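Local coordinates for protein L-Ala-D/L-Glu Epimerase (Escherichia coli, PDB 1JPD) that belongs to the enolase superfamily as an epimerase that joins a capping N-terminal domain to a TIM-barrel-like C-terminal domain, at residues L237-K241 with E266-F272; Y244-K250 with F272-C278; P50-Y54 with D228-H232; L189-Q194 with F219-I225. All coordinates share one frame; numbering follows the deposited sequence.

Contact 1 of 4, residues L237-K241 with E266-F272; sequences LKALK and EARAQGF
Lys241 and Leu237 approach the ring of Phe272 from opposite faces and hold it between them. On one face the ammonium group of Lys241 makes a cation-pi contact, with NZ 4.7 Å from the Phe272 ring centroid and only 13° from the ring normal. On the other, the CD2 methyl of Leu237 forms a CH-pi contact 4.2 Å from that centroid. Leu240 adds its CB, 4.0 Å from CE2 of Phe272. The Lys241 chain bends at chi2 (50°), so that Lys241 CD comes obliquely to 3.6 Å from Phe272 CZ and Lys241 NZ donates a 3.1 Å hydrogen bond to Gln270 O. That carbonyl points almost straight at its donor (162°), so one ammonium is held by both a pi face and a helix-end oxygen. Gln270 lies at the end of helix 257-269, just before Gly271, the C-prime residue of a Schellman motif with positive phi, in which Phe272 N bonds to Ala267 O and Gly271 N to Arg268 O. The contact thus joins this end of a barrel helix to the short helix 237-240. The other Leu237 methyl, CD1, lies 3.6 Å from Glu266 CG. Beside it Gln270 NE2 donates to Glu266 OE2 at 3.2 Å, on the anti side of the carboxylate, tying the two polar chains to each other next to the Leu237 methyl. Further out, Glu266 also touches Arg234, while Leu240 reaches Ser230, Cys231 and Val247.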
loop_
_atom_site.group_PDB
_atom_site.type_symbol
_atom_site.label_atom_id
_atom_site.label_comp_id
_atom_site.label_asym_id
_atom_site.label_seq_id
_atom_site.Cartn_x
_atom_site.Cartn_y
_atom_site.Cartn_z
ATOM N N LEU A 237 11.991 -11.314 -2.896
ATOM C CA LEU A 237 11.844 -11.612 -4.321
ATOM C C LEU A 237 12.213 -13.031 -4.748
ATOM O O LEU A 237 11.572 -13.604 -5.626
ATOM C CB LEU A 237 12.624 -10.598 -5.159
ATOM C CG LEU A 237 11.937 -9.233 -5.207
ATOM C CD1 LEU A 237 12.760 -8.240 -6.010
ATOM C CD2 LEU A 237 10.563 -9.408 -5.818
ATOM N N LYS A 238 13.240 -13.601 -4.135
ATOM C CA LYS A 238 13.654 -14.953 -4.478
ATOM C C LYS A 238 12.548 -15.936 -4.121
ATOM O O LYS A 238 12.123 -16.742 -4.950
ATOM C CB LYS A 238 14.916 -15.328 -3.712
ATOM C CG LYS A 238 15.246 -16.805 -3.786
ATOM C CD LYS A 238 16.102 -17.207 -2.609
ATOM C CE LYS A 238 16.434 -18.678 -2.644
ATOM N NZ LYS A 238 17.194 -19.039 -1.433
ATOM N N ALA A 239 12.096 -15.866 -2.873
ATOM C CA ALA A 239 11.046 -16.745 -2.379
ATOM C C ALA A 239 9.780 -16.611 -3.214
ATOM O O ALA A 239 9.137 -17.608 -3.543
ATOM C CB ALA A 239 10.740 -16.425 -0.917
ATOM N N LEU A 240 9.429 -15.378 -3.562
ATOM C CA LEU A 240 8.225 -15.129 -4.344
ATOM C C LEU A 240 8.255 -15.695 -5.769
ATOM O O LEU A 240 7.220 -16.092 -6.301
ATOM C CB LEU A 240 7.937 -13.624 -4.394
ATOM C CG LEU A 240 7.728 -12.888 -3.063
ATOM C CD1 LEU A 240 7.375 -11.436 -3.351
ATOM C CD2 LEU A 240 6.625 -13.552 -2.249
ATOM N N LYS A 241 9.434 -15.733 -6.382
ATOM C CA LYS A 241 9.569 -16.232 -7.750
ATOM C C LYS A 241 9.000 -17.643 -7.891
ATOM O O LYS A 241 9.508 -18.578 -7.286
ATOM C CB LYS A 241 11.047 -16.201 -8.176
ATOM C CG LYS A 241 11.267 -16.150 -9.687
ATOM C CD LYS A 241 10.433 -15.042 -10.330
ATOM C CE LYS A 241 10.411 -15.144 -11.854
ATOM N NZ LYS A 241 9.223 -14.437 -12.435
ATOM N N GLU A 266 13.789 -3.492 -9.210
ATOM C CA GLU A 266 14.243 -4.859 -9.040
ATOM C C GLU A 266 13.180 -5.909 -9.342
ATOM O O GLU A 266 13.481 -6.945 -9.936
ATOM C CB GLU A 266 14.767 -5.047 -7.619
ATOM C CG GLU A 266 15.518 -6.336 -7.412
ATOM C CD GLU A 266 16.517 -6.586 -8.515
ATOM O OE1 GLU A 266 17.013 -5.600 -9.106
ATOM O OE2 GLU A 266 16.813 -7.767 -8.783
ATOM N N ALA A 267 11.941 -5.646 -8.939
ATOM C CA ALA A 267 10.855 -6.598 -9.164
ATOM C C ALA A 267 10.553 -6.735 -10.646
ATOM O O ALA A 267 10.408 -7.844 -11.160
ATOM C CB ALA A 267 9.602 -6.163 -8.411
ATOM N N ARG A 268 10.443 -5.599 -11.325
ATOM C CA ARG A 268 10.174 -5.596 -12.756
ATOM C C ARG A 268 11.213 -6.453 -13.466
ATOM O O ARG A 268 10.878 -7.367 -14.225
ATOM C CB ARG A 268 10.269 -4.184 -13.309
ATOM C CG ARG A 268 9.046 -3.333 -13.156
ATOM C CD ARG A 268 9.363 -2.004 -13.787
ATOM N NE ARG A 268 8.186 -1.201 -14.064
ATOM C CZ ARG A 268 8.229 -0.069 -14.754
ATOM N NH1 ARG A 268 9.391 0.368 -15.221
ATOM N NH2 ARG A 268 7.119 0.619 -14.984
ATOM N N ALA A 269 12.480 -6.136 -13.205
ATOM C CA ALA A 269 13.601 -6.844 -13.806
ATOM C C ALA A 269 13.448 -8.355 -13.712
ATOM O O ALA A 269 13.880 -9.076 -14.608
ATOM C CB ALA A 269 14.914 -6.405 -13.150
ATOM N N GLN A 270 12.838 -8.840 -12.637
ATOM C CA GLN A 270 12.656 -10.279 -12.477
ATOM C C GLN A 270 11.342 -10.798 -13.036
ATOM O O GLN A 270 10.970 -11.946 -12.791
ATOM C CB GLN A 270 12.790 -10.677 -11.011
ATOM C CG GLN A 270 14.199 -10.532 -10.492
ATOM C CD GLN A 270 14.384 -11.149 -9.124
ATOM O OE1 GLN A 270 13.994 -12.296 -8.889
ATOM N NE2 GLN A 270 14.996 -10.398 -8.214
ATOM N N GLY A 271 10.635 -9.950 -13.775
ATOM C CA GLY A 271 9.388 -10.371 -14.392
ATOM C C GLY A 271 8.111 -10.195 -13.601
ATOM O O GLY A 271 7.051 -10.664 -14.025
ATOM N N PHE A 272 8.192 -9.522 -12.460
ATOM C CA PHE A 272 7.009 -9.303 -11.642
ATOM C C PHE A 272 6.257 -8.054 -12.083
ATOM O O PHE A 272 6.865 -7.082 -12.529
ATOM C CB PHE A 272 7.380 -9.122 -10.162
ATOM C CG PHE A 272 7.964 -10.344 -9.507
ATOM C CD1 PHE A 272 9.341 -10.534 -9.459
ATOM C CD2 PHE A 272 7.137 -11.276 -8.890
ATOM C CE1 PHE A 272 9.887 -11.635 -8.797
ATOM C CE2 PHE A 272 7.674 -12.378 -8.228
ATOM C CZ PHE A 272 9.053 -12.559 -8.180
#

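Contact 2 of 4, residues Y244-K250 with F272-C278; sequences YEMVNIK and FSLMLGC
With chi1 at -176° and -177°, Met246 and Met275, on the same face of the paired strands, run out beside their own carbonyl carbons so that Met246 SD lies 3.8 Å from Met275 CB. Asn248 rises on this side too, its ND2 3.5 Å from Met275 SD while it hydrogen-bonds Glu205; Met203 also packs on both methionines. On the other side Val247 and Leu274 run side by side, with Val247 CG2 3.7 Å from Leu274 CD2. Ile249 follows, its CD1 4.1 Å from Leu274 CD1, and Ile249 and Leu274 both pack on helix 257-269. Between these two faces the backbones zip together in parallel: Ser273 N bonds to Glu245 O (2.9 Å), Val247 N to Ser273 O, Ile249 N to Met275 O (2.9 Å) and Gly277 N to Ile249 O (2.8 Å), whereas Met275 N to Val247 O is weak. At the C-terminal end the extended Lys250 chain makes a weak bond to Cys278 O and a long, weak ion pair with Asp228. Neighbouring parallel strands joined through helix 257-269, one side facing that helix and the other the barrel interior, make up the beta-alpha-beta unit from which TIM barrels are built.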
loop_
_atom_site.group_PDB
_atom_site.type_symbol
_atom_site.label_atom_id
_atom_site.label_comp_id
_atom_site.label_asym_id
_atom_site.label_seq_id
_atom_site.Cartn_x
_atom_site.Cartn_y
_atom_site.Cartn_z
ATOM N N TYR A 244 4.146 -16.089 -7.184
ATOM C CA TYR A 244 3.358 -14.908 -7.504
ATOM C C TYR A 244 3.781 -14.210 -8.808
ATOM O O TYR A 244 4.955 -14.209 -9.185
ATOM C CB TYR A 244 3.443 -13.894 -6.351
ATOM C CG TYR A 244 2.982 -14.407 -5.001
ATOM C CD1 TYR A 244 3.853 -15.079 -4.144
ATOM C CD2 TYR A 244 1.672 -14.222 -4.584
ATOM C CE1 TYR A 244 3.425 -15.552 -2.901
ATOM C CE2 TYR A 244 1.236 -14.691 -3.348
ATOM C CZ TYR A 244 2.112 -15.354 -2.511
ATOM O OH TYR A 244 1.663 -15.813 -1.292
ATOM N N GLU A 245 2.814 -13.603 -9.487
ATOM C CA GLU A 245 3.096 -12.885 -10.716
ATOM C C GLU A 245 3.256 -11.405 -10.408
ATOM O O GLU A 245 3.954 -10.685 -11.123
ATOM C CB GLU A 245 1.959 -13.069 -11.724
ATOM C CG GLU A 245 1.981 -14.398 -12.446
ATOM C CD GLU A 245 1.461 -15.547 -11.607
ATOM O OE1 GLU A 245 1.938 -16.684 -11.816
ATOM O OE2 GLU A 245 0.567 -15.324 -10.757
ATOM N N MET A 246 2.622 -10.963 -9.322
ATOM C CA MET A 246 2.646 -9.553 -8.914
ATOM C C MET A 246 2.986 -9.359 -7.431
ATOM O O MET A 246 2.742 -10.243 -6.608
ATOM C CB MET A 246 1.271 -8.936 -9.206
ATOM C CG MET A 246 1.131 -7.450 -8.930
ATOM S SD MET A 246 -0.585 -6.932 -9.228
ATOM C CE MET A 246 -0.678 -7.162 -11.028
ATOM N N VAL A 247 3.552 -8.201 -7.098
ATOM C CA VAL A 247 3.885 -7.883 -5.713
ATOM C C VAL A 247 3.178 -6.589 -5.343
ATOM O O VAL A 247 3.116 -5.663 -6.148
ATOM C CB VAL A 247 5.410 -7.689 -5.505
ATOM C CG1 VAL A 247 6.154 -8.964 -5.854
ATOM C CG2 VAL A 247 5.914 -6.534 -6.351
ATOM N N ASN A 248 2.623 -6.529 -4.138
ATOM C CA ASN A 248 1.936 -5.327 -3.672
ATOM C C ASN A 248 2.931 -4.519 -2.833
ATOM O O ASN A 248 3.282 -4.917 -1.722
ATOM C CB ASN A 248 0.725 -5.719 -2.820
ATOM C CG ASN A 248 -0.068 -4.519 -2.334
ATOM O OD1 ASN A 248 0.502 -3.509 -1.921
ATOM N ND2 ASN A 248 -1.389 -4.632 -2.360
ATOM N N ILE A 249 3.394 -3.397 -3.371
ATOM C CA ILE A 249 4.357 -2.543 -2.674
ATOM C C ILE A 249 3.682 -1.556 -1.721
ATOM O O ILE A 249 2.768 -0.832 -2.113
ATOM C CB ILE A 249 5.206 -1.715 -3.678
ATOM C CG1 ILE A 249 5.998 -2.651 -4.590
ATOM C CG2 ILE A 249 6.150 -0.780 -2.921
ATOM C CD1 ILE A 249 6.681 -1.941 -5.752
ATOM N N LYS A 250 4.141 -1.539 -0.472
ATOM C CA LYS A 250 3.628 -0.620 0.548
ATOM C C LYS A 250 4.822 -0.050 1.287
ATOM O O LYS A 250 5.690 -0.801 1.748
ATOM C CB LYS A 250 2.720 -1.337 1.536
ATOM C CG LYS A 250 1.399 -1.745 0.952
ATOM C CD LYS A 250 0.493 -2.331 2.011
ATOM C CE LYS A 250 -0.797 -2.792 1.389
ATOM N NZ LYS A 250 -1.750 -3.301 2.399
ATOM N N PHE A 272 8.192 -9.522 -12.460
ATOM C CA PHE A 272 7.009 -9.303 -11.642
ATOM C C PHE A 272 6.257 -8.054 -12.083
ATOM O O PHE A 272 6.865 -7.082 -12.529
ATOM C CB PHE A 272 7.380 -9.122 -10.162
ATOM C CG PHE A 272 7.964 -10.344 -9.507
ATOM C CD1 PHE A 272 9.341 -10.534 -9.459
ATOM C CD2 PHE A 272 7.137 -11.276 -8.890
ATOM C CE1 PHE A 272 9.887 -11.635 -8.797
ATOM C CE2 PHE A 272 7.674 -12.378 -8.228
ATOM C CZ PHE A 272 9.053 -12.559 -8.180
ATOM N N SER A 273 4.933 -8.089 -11.969
ATOM C CA SER A 273 4.119 -6.919 -12.283
ATOM C C SER A 273 3.991 -6.202 -10.933
ATOM O O SER A 273 4.173 -6.822 -9.883
ATOM C CB SER A 273 2.743 -7.330 -12.835
ATOM O OG SER A 273 2.204 -8.442 -12.146
ATOM N N LEU A 274 3.695 -4.910 -10.943
ATOM C CA LEU A 274 3.611 -4.179 -9.684
ATOM C C LEU A 274 2.245 -3.622 -9.344
ATOM O O LEU A 274 1.420 -3.361 -10.214
ATOM C CB LEU A 274 4.608 -3.012 -9.675
ATOM C CG LEU A 274 6.069 -3.250 -10.057
ATOM C CD1 LEU A 274 6.832 -1.949 -9.885
ATOM C CD2 LEU A 274 6.669 -4.353 -9.198
ATOM N N MET A 275 2.031 -3.434 -8.051
ATOM C CA MET A 275 0.804 -2.857 -7.538
ATOM C C MET A 275 1.258 -1.937 -6.408
ATOM O O MET A 275 2.242 -2.231 -5.737
ATOM C CB MET A 275 -0.110 -3.942 -6.992
ATOM C CG MET A 275 -1.430 -3.395 -6.525
ATOM S SD MET A 275 -2.433 -4.632 -5.705
ATOM C CE MET A 275 -3.651 -3.570 -4.983
ATOM N N LEU A 276 0.574 -0.816 -6.212
ATOM C CA LEU A 276 0.943 0.104 -5.143
ATOM C C LEU A 276 -0.176 0.107 -4.115
ATOM O O LEU A 276 -1.319 0.418 -4.446
ATOM C CB LEU A 276 1.157 1.523 -5.686
ATOM C CG LEU A 276 1.534 2.612 -4.665
ATOM C CD1 LEU A 276 2.876 2.288 -4.046
ATOM C CD2 LEU A 276 1.594 3.980 -5.343
ATOM N N GLY A 277 0.148 -0.255 -2.875
ATOM C CA GLY A 277 -0.857 -0.283 -1.824
ATOM C C GLY A 277 -0.606 0.749 -0.745
ATOM O O GLY A 277 0.268 1.605 -0.871
ATOM N N CYS A 278 -1.373 0.673 0.331
ATOM C CA CYS A 278 -1.213 1.611 1.427
ATOM C C CYS A 278 -1.877 0.999 2.637
ATOM O O CYS A 278 -2.554 -0.018 2.527
ATOM C CB CYS A 278 -1.915 2.929 1.107
ATOM S SG CYS A 278 -3.743 2.798 1.212
#

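Contact 3 of 4, residues P50-Y54 with D228-H232; sequences PYPRY and DESCH
Aromatic stacking dominates the meeting of Tyr54 with His232. The two rings form an offset stack, centroids 4.2 Å apart and planes 19° from parallel, with CE1 of the histidine over the rim of the tyrosine. Tyr51 CD2 lies over the rim of the opposite face, so Tyr54 has a neighbour of its own loop on one face and His232 on the other. The hydrogen bonding centres on the carbonyl oxygen of Glu229. Tyr54 OH donates to Glu229 O at 2.7 Å, in the carbonyl plane and on a lone pair, at 113° to the C=O bond; His232 NE2 adds a weak bond to this same oxygen. The acceptor is presented by a type I beta turn from Asp228 to Cys231, closed by Cys231 N to Asp228 O at 3.1 Å. This turn follows strand 225-227 at the C-terminal end of the barrel, and the 50-54 loop comes from the N-terminal domain, so the contact belongs to the interface through which enolase-superfamily capping domains cover the mouth of the barrel. Charged groups meet mostly through their carbon chains. Arg53 reaches over with its chain extended from CG to NE, CG being opposite the backbone N (chi1 -165°), and crosses Glu229 at about a right angle. Its NE lies 3.6 Å from Glu229 CG, with Glu229 CB over a face of the guanidinium, while the charges stay apart, Arg53 NE being 4.7 Å from Glu229 OE2. The salt bridge of Arg53 NE goes instead to Glu182, and Asp228 OD1 pairs with Lys253.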
loop_
_atom_site.group_PDB
_atom_site.type_symbol
_atom_site.label_atom_id
_atom_site.label_comp_id
_atom_site.label_asym_id
_atom_site.label_seq_id
_atom_site.Cartn_x
_atom_site.Cartn_y
_atom_site.Cartn_z
ATOM N N PRO A 50 2.367 2.020 12.036
ATOM C CA PRO A 50 2.889 0.770 12.602
ATOM C C PRO A 50 1.999 -0.409 12.179
ATOM O O PRO A 50 0.767 -0.365 12.341
ATOM C CB PRO A 50 2.852 1.037 14.105
ATOM C CG PRO A 50 3.133 2.508 14.172
ATOM C CD PRO A 50 2.250 3.059 13.072
ATOM N N TYR A 51 2.633 -1.449 11.636
ATOM C CA TYR A 51 1.926 -2.637 11.147
ATOM C C TYR A 51 1.840 -3.712 12.220
ATOM O O TYR A 51 2.807 -4.441 12.455
ATOM C CB TYR A 51 2.653 -3.195 9.905
ATOM C CG TYR A 51 1.801 -4.042 8.978
ATOM C CD1 TYR A 51 0.420 -4.132 9.147
ATOM C CD2 TYR A 51 2.374 -4.725 7.906
ATOM C CE1 TYR A 51 -0.368 -4.882 8.270
ATOM C CE2 TYR A 51 1.596 -5.477 7.024
ATOM C CZ TYR A 51 0.227 -5.549 7.213
ATOM O OH TYR A 51 -0.558 -6.274 6.348
ATOM N N PRO A 52 0.678 -3.827 12.887
ATOM C CA PRO A 52 0.505 -4.833 13.942
ATOM C C PRO A 52 0.970 -6.224 13.509
ATOM O O PRO A 52 1.788 -6.855 14.188
ATOM C CB PRO A 52 -0.998 -4.782 14.228
ATOM C CG PRO A 52 -1.333 -3.339 13.980
ATOM C CD PRO A 52 -0.562 -3.050 12.695
ATOM N N ARG A 53 0.472 -6.679 12.360
ATOM C CA ARG A 53 0.819 -8.004 11.854
ATOM C C ARG A 53 2.319 -8.298 11.703
ATOM O O ARG A 53 2.696 -9.435 11.419
ATOM C CB ARG A 53 0.115 -8.269 10.516
ATOM C CG ARG A 53 0.154 -9.740 10.124
ATOM C CD ARG A 53 -0.398 -9.976 8.740
ATOM N NE ARG A 53 -0.243 -11.364 8.305
ATOM C CZ ARG A 53 0.844 -12.102 8.514
ATOM N NH1 ARG A 53 1.883 -11.605 9.171
ATOM N NH2 ARG A 53 0.909 -13.331 8.028
ATOM N N TYR A 54 3.173 -7.297 11.905
ATOM C CA TYR A 54 4.618 -7.497 11.780
ATOM C C TYR A 54 5.364 -7.143 13.062
ATOM O O TYR A 54 6.579 -6.918 13.053
ATOM C CB TYR A 54 5.184 -6.663 10.628
ATOM C CG TYR A 54 4.793 -7.138 9.237
ATOM C CD1 TYR A 54 5.088 -6.370 8.103
ATOM C CD2 TYR A 54 4.151 -8.360 9.049
ATOM C CE1 TYR A 54 4.748 -6.815 6.828
ATOM C CE2 TYR A 54 3.809 -8.811 7.776
ATOM C CZ TYR A 54 4.110 -8.038 6.672
ATOM O OH TYR A 54 3.790 -8.498 5.411
ATOM N N ASP A 228 1.106 -9.919 -1.043
ATOM C CA ASP A 228 0.858 -8.766 -0.185
ATOM C C ASP A 228 1.649 -8.960 1.103
ATOM O O ASP A 228 2.732 -8.404 1.261
ATOM C CB ASP A 228 -0.633 -8.644 0.129
ATOM C CG ASP A 228 -0.975 -7.352 0.860
ATOM O OD1 ASP A 228 -0.056 -6.538 1.110
ATOM O OD2 ASP A 228 -2.172 -7.155 1.177
ATOM N N GLU A 229 1.112 -9.756 2.024
ATOM C CA GLU A 229 1.815 -10.007 3.273
ATOM C C GLU A 229 3.133 -10.721 2.992
ATOM O O GLU A 229 4.084 -10.569 3.742
ATOM C CB GLU A 229 0.958 -10.839 4.244
ATOM C CG GLU A 229 -0.165 -10.052 4.933
ATOM C CD GLU A 229 -1.389 -9.841 4.040
ATOM O OE1 GLU A 229 -1.265 -9.961 2.796
ATOM O OE2 GLU A 229 -2.479 -9.542 4.579
ATOM N N SER A 230 3.200 -11.478 1.902
ATOM C CA SER A 230 4.421 -12.208 1.562
ATOM C C SER A 230 5.509 -11.344 0.948
ATOM O O SER A 230 6.632 -11.804 0.776
ATOM C CB SER A 230 4.116 -13.357 0.603
ATOM O OG SER A 230 3.219 -14.283 1.187
ATOM N N CYS A 231 5.188 -10.099 0.621
ATOM C CA CYS A 231 6.170 -9.202 0.027
ATOM C C CYS A 231 6.501 -7.957 0.852
ATOM O O CYS A 231 5.640 -7.097 1.030
ATOM C CB CYS A 231 5.687 -8.740 -1.339
ATOM S SG CYS A 231 6.704 -7.417 -2.008
ATOM N N HIS A 232 7.742 -7.847 1.329
ATOM C CA HIS A 232 8.159 -6.674 2.108
ATOM C C HIS A 232 9.196 -5.846 1.363
ATOM O O HIS A 232 8.991 -4.661 1.087
ATOM C CB HIS A 232 8.806 -7.057 3.440
ATOM C CG HIS A 232 7.960 -7.918 4.317
ATOM N ND1 HIS A 232 8.137 -7.970 5.683
ATOM C CD2 HIS A 232 6.986 -8.812 4.028
ATOM C CE1 HIS A 232 7.309 -8.862 6.198
ATOM N NE2 HIS A 232 6.600 -9.387 5.215
#

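Contact 4 of 4, residues L189-Q194 with F219-I225; sequences LAARCQ and FIHPLPI
Cys193, which loses the most surface to the contact, directs its sulfur at two side chains of the facing loop: SG lies 3.8 Å from Ile225 CD1 and 3.9 Å from Phe219 CZ. Seen from the Phe219 ring the sulfur stands oblique, 69° off the normal, in a sulfur-aromatic contact. Cys193 CB also meets Leu223 CD2 at 3.6 Å. Phe219 is met by the helix on one face and at its edge. Ala190 CB sits over one face in a CH-pi contact, 4.1 Å from the Phe219 ring centroid and 17° off the normal, while His221 NE2 lies over the opposite face. Leu189 comes to the edge, its CD2 3.5 Å from Phe219 CE2. A chi1 of 71° places the phenyl group between its own backbone N and carbonyl carbon, turned toward the helix. That helix, 189-198, belongs to the outer layer of the barrel, and the loop 219-225 leads into strand 225-227, so packing without any hydrogen bond between the segments joins a barrel helix to the approach of a strand. Pro222 packs next to Cys193, and Gln194 bends at chi2 to bring OE1 3.5 Å from Pro222 CB. Away from the helix, His221 bonds through ND1 to Glu245 and through NE2 to the carbonyl oxygen of Leu216.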
loop_
_atom_site.group_PDB
_atom_site.type_symbol
_atom_site.label_atom_id
_atom_site.label_comp_id
_atom_site.label_asym_id
_atom_site.label_seq_id
_atom_site.Cartn_x
_atom_site.Cartn_y
_atom_site.Cartn_z
ATOM N N LEU A 189 -7.741 -24.481 -4.382
ATOM C CA LEU A 189 -7.268 -23.162 -4.775
ATOM C C LEU A 189 -7.239 -22.974 -6.296
ATOM O O LEU A 189 -7.561 -21.895 -6.810
ATOM C CB LEU A 189 -5.880 -22.923 -4.189
ATOM C CG LEU A 189 -5.225 -21.631 -4.658
ATOM C CD1 LEU A 189 -6.068 -20.447 -4.227
ATOM C CD2 LEU A 189 -3.823 -21.539 -4.088
ATOM N N ALA A 190 -6.863 -24.031 -7.012
ATOM C CA ALA A 190 -6.783 -23.983 -8.472
ATOM C C ALA A 190 -8.150 -23.796 -9.125
ATOM O O ALA A 190 -8.328 -22.915 -9.967
ATOM C CB ALA A 190 -6.123 -25.244 -8.998
ATOM N N ALA A 191 -9.112 -24.628 -8.757
ATOM C CA ALA A 191 -10.448 -24.505 -9.317
ATOM C C ALA A 191 -11.019 -23.093 -9.094
ATOM O O ALA A 191 -11.721 -22.546 -9.958
ATOM C CB ALA A 191 -11.348 -25.552 -8.688
ATOM N N ARG A 192 -10.709 -22.523 -7.925
ATOM C CA ARG A 192 -11.169 -21.183 -7.573
ATOM C C ARG A 192 -10.537 -20.158 -8.461
ATOM O O ARG A 192 -11.238 -19.297 -8.985
ATOM C CB ARG A 192 -10.875 -20.817 -6.118
ATOM C CG ARG A 192 -11.870 -21.417 -5.169
ATOM C CD ARG A 192 -11.534 -21.040 -3.744
ATOM N NE ARG A 192 -12.513 -21.542 -2.785
ATOM C CZ ARG A 192 -12.539 -21.211 -1.495
ATOM N NH1 ARG A 192 -11.638 -20.371 -0.994
ATOM N NH2 ARG A 192 -13.477 -21.715 -0.703
ATOM N N CYS A 193 -9.219 -20.237 -8.629
ATOM C CA CYS A 193 -8.548 -19.282 -9.500
ATOM C C CYS A 193 -9.158 -19.428 -10.884
ATOM O O CYS A 193 -9.356 -18.440 -11.588
ATOM C CB CYS A 193 -7.041 -19.539 -9.566
ATOM S SG CYS A 193 -6.155 -19.279 -8.021
ATOM N N GLN A 194 -9.487 -20.662 -11.257
ATOM C CA GLN A 194 -10.070 -20.916 -12.569
ATOM C C GLN A 194 -11.410 -20.213 -12.733
ATOM O O GLN A 194 -11.719 -19.707 -13.807
ATOM C CB GLN A 194 -10.239 -22.416 -12.813
ATOM C CG GLN A 194 -10.462 -22.731 -14.286
ATOM C CD GLN A 194 -9.341 -22.181 -15.157
ATOM O OE1 GLN A 194 -8.179 -22.580 -15.015
ATOM N NE2 GLN A 194 -9.681 -21.257 -16.055
ATOM N N PHE A 219 0.432 -25.424 -9.472
ATOM C CA PHE A 219 -0.541 -25.306 -10.552
ATOM C C PHE A 219 -0.297 -24.071 -11.401
ATOM O O PHE A 219 0.175 -23.050 -10.903
ATOM C CB PHE A 219 -1.977 -25.318 -9.991
ATOM C CG PHE A 219 -2.370 -24.069 -9.241
ATOM C CD1 PHE A 219 -2.884 -22.961 -9.921
ATOM C CD2 PHE A 219 -2.257 -24.006 -7.847
ATOM C CE1 PHE A 219 -3.282 -21.808 -9.227
ATOM C CE2 PHE A 219 -2.652 -22.860 -7.143
ATOM C CZ PHE A 219 -3.167 -21.759 -7.836
ATOM N N ILE A 220 -0.588 -24.172 -12.694
ATOM C CA ILE A 220 -0.396 -23.038 -13.589
ATOM C C ILE A 220 -1.491 -22.016 -13.288
ATOM O O ILE A 220 -2.681 -22.284 -13.478
ATOM C CB ILE A 220 -0.469 -23.478 -15.070
ATOM C CG1 ILE A 220 0.566 -24.577 -15.326
ATOM C CG2 ILE A 220 -0.198 -22.288 -15.986
ATOM C CD1 ILE A 220 0.431 -25.263 -16.674
ATOM N N HIS A 221 -1.078 -20.849 -12.810
ATOM C CA HIS A 221 -2.012 -19.788 -12.452
ATOM C C HIS A 221 -2.860 -19.310 -13.620
ATOM O O HIS A 221 -2.335 -18.880 -14.644
ATOM C CB HIS A 221 -1.243 -18.602 -11.849
ATOM C CG HIS A 221 -0.468 -18.949 -10.614
ATOM N ND1 HIS A 221 0.355 -18.051 -9.974
ATOM C CD2 HIS A 221 -0.392 -20.101 -9.905
ATOM C CE1 HIS A 221 0.906 -18.634 -8.924
ATOM N NE2 HIS A 221 0.468 -19.878 -8.860
ATOM N N PRO A 222 -4.191 -19.392 -13.483
ATOM C CA PRO A 222 -5.112 -18.954 -14.536
ATOM C C PRO A 222 -5.238 -17.429 -14.610
ATOM O O PRO A 222 -5.740 -16.891 -15.597
ATOM C CB PRO A 222 -6.425 -19.643 -14.156
ATOM C CG PRO A 222 -6.347 -19.724 -12.681
ATOM C CD PRO A 222 -4.914 -20.154 -12.452
ATOM N N LEU A 223 -4.810 -16.742 -13.553
ATOM C CA LEU A 223 -4.837 -15.277 -13.523
ATOM C C LEU A 223 -3.660 -14.853 -12.679
ATOM O O LEU A 223 -3.129 -15.644 -11.897
ATOM C CB LEU A 223 -6.129 -14.724 -12.903
ATOM C CG LEU A 223 -6.327 -14.782 -11.384
ATOM C CD1 LEU A 223 -7.555 -13.959 -11.003
ATOM C CD2 LEU A 223 -6.484 -16.220 -10.934
ATOM N N PRO A 224 -3.218 -13.605 -12.834
ATOM C CA PRO A 224 -2.080 -13.154 -12.033
ATOM C C PRO A 224 -2.447 -13.257 -10.554
ATOM O O PRO A 224 -3.585 -12.953 -10.165
ATOM C CB PRO A 224 -1.896 -11.702 -12.476
ATOM C CG PRO A 224 -2.501 -11.668 -13.863
ATOM C CD PRO A 224 -3.723 -12.527 -13.699
ATOM N N ILE A 225 -1.498 -13.701 -9.736
ATOM C CA ILE A 225 -1.727 -13.818 -8.301
ATOM C C ILE A 225 -0.714 -12.907 -7.610
ATOM O O ILE A 225 0.494 -13.044 -7.809
ATOM C CB ILE A 225 -1.597 -15.297 -7.834
ATOM C CG1 ILE A 225 -2.677 -16.142 -8.524
ATOM C CG2 ILE A 225 -1.756 -15.391 -6.318
ATOM C CD1 ILE A 225 -2.823 -17.558 -7.989
#

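Contact 2 is the buried one, two barrel strands joined mainly by backbone hydrogen bonds; contacts 1, 3 and 4 are partly buried and rely far more on side chains. Contacts 1 and 2 hold consecutive elements, sharing Phe272 and packing Ala267 on Leu274 and Leu240 on Val247. Contact 3 alone crosses from the N-terminal domain to the barrel, with stacked rings and a phenolic hydrogen bond; its turn touches contact 2 through Cys231 against Val247. Contact 4, furthest from the chain centre, is apolar for the most part across its segments, yet Glu245 joins it to contact 2, a polar link between outer packing and sheet.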